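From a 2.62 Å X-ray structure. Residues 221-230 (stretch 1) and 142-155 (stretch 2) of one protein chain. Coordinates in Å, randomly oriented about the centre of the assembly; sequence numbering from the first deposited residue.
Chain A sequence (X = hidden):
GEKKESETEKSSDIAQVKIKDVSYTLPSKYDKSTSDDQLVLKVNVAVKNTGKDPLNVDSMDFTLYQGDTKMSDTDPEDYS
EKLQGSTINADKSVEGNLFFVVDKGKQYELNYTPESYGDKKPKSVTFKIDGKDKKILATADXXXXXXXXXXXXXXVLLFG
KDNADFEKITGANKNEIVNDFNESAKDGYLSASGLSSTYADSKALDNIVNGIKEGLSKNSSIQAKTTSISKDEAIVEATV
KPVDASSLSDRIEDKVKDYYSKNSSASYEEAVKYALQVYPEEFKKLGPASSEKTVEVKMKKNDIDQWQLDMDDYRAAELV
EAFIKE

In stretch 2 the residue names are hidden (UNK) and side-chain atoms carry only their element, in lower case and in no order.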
# COMPACT_ATOMS: atom_id res chain seq x y z
N SER A 221 -13.28 -5.40 -9.83
CA SER A 221 -11.92 -5.79 -9.48
C SER A 221 -11.15 -4.69 -8.80
O SER A 221 -11.39 -3.51 -9.04
CB SER A 221 -11.17 -6.22 -10.74
OG SER A 221 -9.99 -6.91 -10.39
N ILE A 222 -10.21 -5.10 -7.94
CA ILE A 222 -9.27 -4.21 -7.27
C ILE A 222 -7.85 -4.77 -7.42
O ILE A 222 -7.59 -5.94 -7.14
CB ILE A 222 -9.63 -3.92 -5.80
CG1 ILE A 222 -8.53 -3.03 -5.16
CG2 ILE A 222 -9.86 -5.21 -4.98
CD1 ILE A 222 -8.87 -2.31 -3.86
N GLN A 223 -6.95 -3.92 -7.89
CA GLN A 223 -5.52 -4.19 -7.92
C GLN A 223 -4.93 -3.26 -6.89
O GLN A 223 -5.11 -2.04 -7.03
CB GLN A 223 -4.92 -3.98 -9.32
CG GLN A 223 -5.16 -5.12 -10.32
CD GLN A 223 -4.36 -4.91 -11.59
OE1 GLN A 223 -4.88 -4.42 -12.60
NE2 GLN A 223 -3.06 -5.23 -11.56
N ALA A 224 -4.35 -3.81 -5.82
CA ALA A 224 -3.79 -2.99 -4.73
C ALA A 224 -2.26 -3.08 -4.67
O ALA A 224 -1.69 -4.17 -4.58
CB ALA A 224 -4.39 -3.40 -3.40
N LYS A 225 -1.59 -1.92 -4.71
CA LYS A 225 -0.14 -1.87 -4.62
C LYS A 225 0.29 -0.84 -3.62
O LYS A 225 -0.13 0.30 -3.73
CB LYS A 225 0.50 -1.55 -5.98
CG LYS A 225 2.01 -1.75 -5.95
CD LYS A 225 2.78 -1.09 -7.07
CE LYS A 225 4.25 -1.18 -6.70
NZ LYS A 225 5.16 -0.75 -7.79
N THR A 226 1.15 -1.22 -2.67
CA THR A 226 1.77 -0.27 -1.74
C THR A 226 2.82 0.52 -2.55
O THR A 226 3.72 -0.09 -3.14
CB THR A 226 2.39 -0.98 -0.54
OG1 THR A 226 1.40 -1.82 0.05
CG2 THR A 226 2.92 -0.01 0.48
N THR A 227 2.66 1.85 -2.61
CA THR A 227 3.55 2.69 -3.40
C THR A 227 4.63 3.37 -2.52
O THR A 227 5.73 3.64 -3.01
CB THR A 227 2.74 3.68 -4.23
OG1 THR A 227 1.85 4.42 -3.39
CG2 THR A 227 1.96 2.98 -5.32
N SER A 228 4.35 3.60 -1.22
CA SER A 228 5.31 4.21 -0.28
C SER A 228 4.99 3.85 1.15
O SER A 228 3.83 3.73 1.51
CB SER A 228 5.33 5.73 -0.42
OG SER A 228 4.03 6.29 -0.40
N ILE A 229 6.03 3.65 1.95
CA ILE A 229 5.95 3.39 3.39
C ILE A 229 6.80 4.45 4.06
O ILE A 229 7.91 4.74 3.60
CB ILE A 229 6.37 1.96 3.83
CG1 ILE A 229 5.62 0.88 3.05
CG2 ILE A 229 6.23 1.78 5.37
CD1 ILE A 229 6.39 -0.32 2.83
N SER A 230 6.26 5.03 5.13
CA SER A 230 6.91 6.07 5.90
C SER A 230 6.50 5.95 7.35
O SER A 230 5.44 6.42 7.79
CB SER A 230 6.61 7.46 5.33
OG SER A 230 7.17 7.66 4.04
N UNK A 142 7.65 -8.08 2.52
CA UNK A 142 6.94 -7.34 3.58
C UNK A 142 6.45 -5.96 3.10
O UNK A 142 5.68 -5.29 3.81
c UNK A 142 7.87 -7.14 4.79
n UNK A 142 5.69 -8.23 8.55
c UNK A 142 7.55 -8.02 5.98
c UNK A 142 7.17 -8.05 8.50
c UNK A 142 7.63 -7.24 7.30
N UNK A 143 6.91 -5.52 1.93
CA UNK A 143 6.62 -4.19 1.40
C UNK A 143 5.16 -4.05 0.98
O UNK A 143 4.56 -2.99 1.20
c UNK A 143 9.07 -3.61 0.61
c UNK A 143 9.26 -2.51 1.65
c UNK A 143 7.58 -3.80 0.24
c UNK A 143 9.92 -3.31 -0.61
N UNK A 144 4.58 -5.11 0.43
CA UNK A 144 3.19 -5.08 -0.01
C UNK A 144 2.19 -5.59 1.07
O UNK A 144 1.00 -5.69 0.79
o UNK A 144 2.13 -3.64 -2.91
c UNK A 144 3.87 -5.19 -2.44
n UNK A 144 4.26 -2.95 -3.19
c UNK A 144 3.35 -3.86 -2.87
c UNK A 144 3.04 -5.83 -1.32
N UNK A 145 2.66 -5.79 2.33
CA UNK A 145 1.80 -6.19 3.46
C UNK A 145 0.56 -5.29 3.63
O UNK A 145 -0.52 -5.81 3.93
c UNK A 145 3.38 -7.48 5.07
o UNK A 145 3.89 -7.61 6.20
c UNK A 145 2.59 -6.20 4.78
o UNK A 145 3.50 -8.34 4.14
N UNK A 146 0.73 -3.94 3.47
CA UNK A 146 -0.36 -2.99 3.61
C UNK A 146 -1.41 -3.17 2.53
O UNK A 146 -2.60 -2.98 2.82
c UNK A 146 0.14 -1.55 3.63
o UNK A 146 1.09 -1.30 2.61
N UNK A 147 -0.97 -3.53 1.29
CA UNK A 147 -1.88 -3.75 0.16
C UNK A 147 -2.66 -5.03 0.40
O UNK A 147 -3.87 -5.07 0.14
c UNK A 147 -1.11 -3.81 -1.15
N UNK A 148 -2.00 -6.07 0.96
CA UNK A 148 -2.62 -7.34 1.32
C UNK A 148 -3.75 -7.02 2.31
O UNK A 148 -4.91 -7.36 2.05
c UNK A 148 -1.58 -8.36 1.88
c UNK A 148 0.46 -9.90 1.37
n UNK A 148 2.91 -9.33 1.03
c UNK A 148 1.71 -10.08 0.51
c UNK A 148 -0.55 -8.85 0.82
N UNK A 149 -3.44 -6.25 3.37
CA UNK A 149 -4.41 -5.77 4.34
C UNK A 149 -5.54 -4.94 3.68
O UNK A 149 -6.70 -5.24 3.96
c UNK A 149 -3.72 -4.96 5.42
N UNK A 150 -5.24 -3.98 2.78
CA UNK A 150 -6.30 -3.20 2.11
C UNK A 150 -7.24 -4.12 1.31
O UNK A 150 -8.46 -3.92 1.34
c UNK A 150 -6.32 -0.54 -0.69
c UNK A 150 -5.75 -2.09 1.20
c UNK A 150 -6.86 -1.35 0.44
c UNK A 150 -7.73 -0.52 1.37
N UNK A 151 -6.68 -5.12 0.62
CA UNK A 151 -7.45 -6.09 -0.17
C UNK A 151 -8.37 -6.92 0.75
O UNK A 151 -9.50 -7.20 0.34
c UNK A 151 -6.50 -6.99 -0.96
o UNK A 151 -7.19 -7.74 -1.96
N UNK A 152 -7.91 -7.28 1.99
CA UNK A 152 -8.69 -8.02 3.00
C UNK A 152 -9.91 -7.21 3.45
O UNK A 152 -10.99 -7.77 3.60
c UNK A 152 -7.83 -8.38 4.20
N UNK A 153 -9.73 -5.88 3.62
CA UNK A 153 -10.79 -4.94 3.97
C UNK A 153 -11.84 -4.94 2.88
O UNK A 153 -13.01 -5.03 3.18
c UNK A 153 -9.86 -3.18 5.59
c UNK A 153 -8.56 -3.34 6.07
c UNK A 153 -8.21 -2.99 7.37
c UNK A 153 -10.80 -2.65 6.46
c UNK A 153 -10.47 -2.30 7.77
c UNK A 153 -10.22 -3.52 4.17
o UNK A 153 -8.84 -2.15 9.51
c UNK A 153 -9.17 -2.48 8.22
N UNK A 154 -11.41 -4.88 1.61
CA UNK A 154 -12.29 -4.89 0.43
C UNK A 154 -13.07 -6.22 0.39
O UNK A 154 -14.29 -6.21 0.22
c UNK A 154 -11.00 -3.17 -0.90
c UNK A 154 -12.34 -4.87 -2.13
c UNK A 154 -11.50 -4.60 -0.89
N UNK A 155 -12.38 -7.34 0.63
CA UNK A 155 -12.98 -8.67 0.65
C UNK A 155 -14.16 -8.76 1.63
O UNK A 155 -15.28 -9.09 1.22
o UNK A 155 -11.19 -9.71 -1.28
c UNK A 155 -11.13 -10.29 -0.17
c UNK A 155 -11.92 -9.72 1.00
o UNK A 155 -10.48 -11.33 0.02

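Position 142 carries four carbons in a row ending in a nitrogen, and the chain leads away from the strand: Lys-142. At position 143 there are four carbons, forked at the second, with one tip 3.8 Å from Ile-229 CD1. An unbranched first carbon followed by a fork means Leu-143; the tip is its CD2, and its backbone O also lies 3.4 Å from Thr-226 CB.

Position 144 has three carbons, the third bearing one oxygen and one nitrogen; the oxygen lies 2.6 Å from Thr-226 N and the nitrogen 2.9 Å from Thr-226 O. This is Gln-144, with Thr-226 N donating to its OE1 and its NE2 donating to Thr-226 O. One amide thus reads both the NH and the CO of a single residue, and this pairing tells its oxygen from its nitrogen. The residue is also the N-cap of the helix.

Position 145 shows two carbons, the second with two oxygens, pointing away from the strand. It is Asp-145, whose OD2 takes a 3.0 Å salt bridge from Lys-142 NZ. Position 146 has one carbon and one oxygen, the latter 2.6 Å from Thr-226 OG1. This is Ser-146, and its OG shares a hydrogen bond with that hydroxyl in which either could be the donor.

A single carbon at position 147 sits 4.0 Å from Ala-224 CB and 3.5 Å from Ala-224 O. Ala-147 therefore offers just a CB where the backbones come close, its CA being 5.3 Å from Ala-224 CA. Position 148 has four carbons in a row and a terminal nitrogen, turned away: Lys-148, whose NZ reaches Asp-145 OD1 at 3.3 Å in a weak hydrogen bond that is part of a salt bridge. The lone carbon at position 149 makes it Ala-149, out of reach of the strand.

Position 150 again shows four carbons forked at the second, and one tip comes 4.4 Å from both Ile-222 CD1 and Ala-224 CB. It is Leu-150, touching through CD2. One carbon and one oxygen at position 151 give Ser-151, without close contact. A single carbon at position 152 gives Ala-152. Position 153 bears one carbon, then a ring of six carbons bearing one oxygen, hence Tyr-153, also beyond the strand's reach. Position 154 has a carbon carrying two more, and one of these packs 3.7 Å from Ile-222 CD1: Val-154, through CG2. Position 155, two carbons and two oxygens, is Asp-155.

The contact has a polar centre at Thr-226, flanked by apolar packing. Strand and helix cross at 145°. Gln-144 holds Thr-226's backbone while Ser-146 meets its hydroxyl. On one side Ile-229 packs on Leu-143; on the other Ala-224 meets Ala-147 and Leu-150, and Ile-222 covers Leu-150 and Val-154. Directions alternate from Ser-221 to Thr-227, even numbers toward the helix; Thr-227 and Ser-228 both point away before Ile-229 returns toward stretch 2.

Stretch 2, residues 142-155: KLQDSAKALSAYVD
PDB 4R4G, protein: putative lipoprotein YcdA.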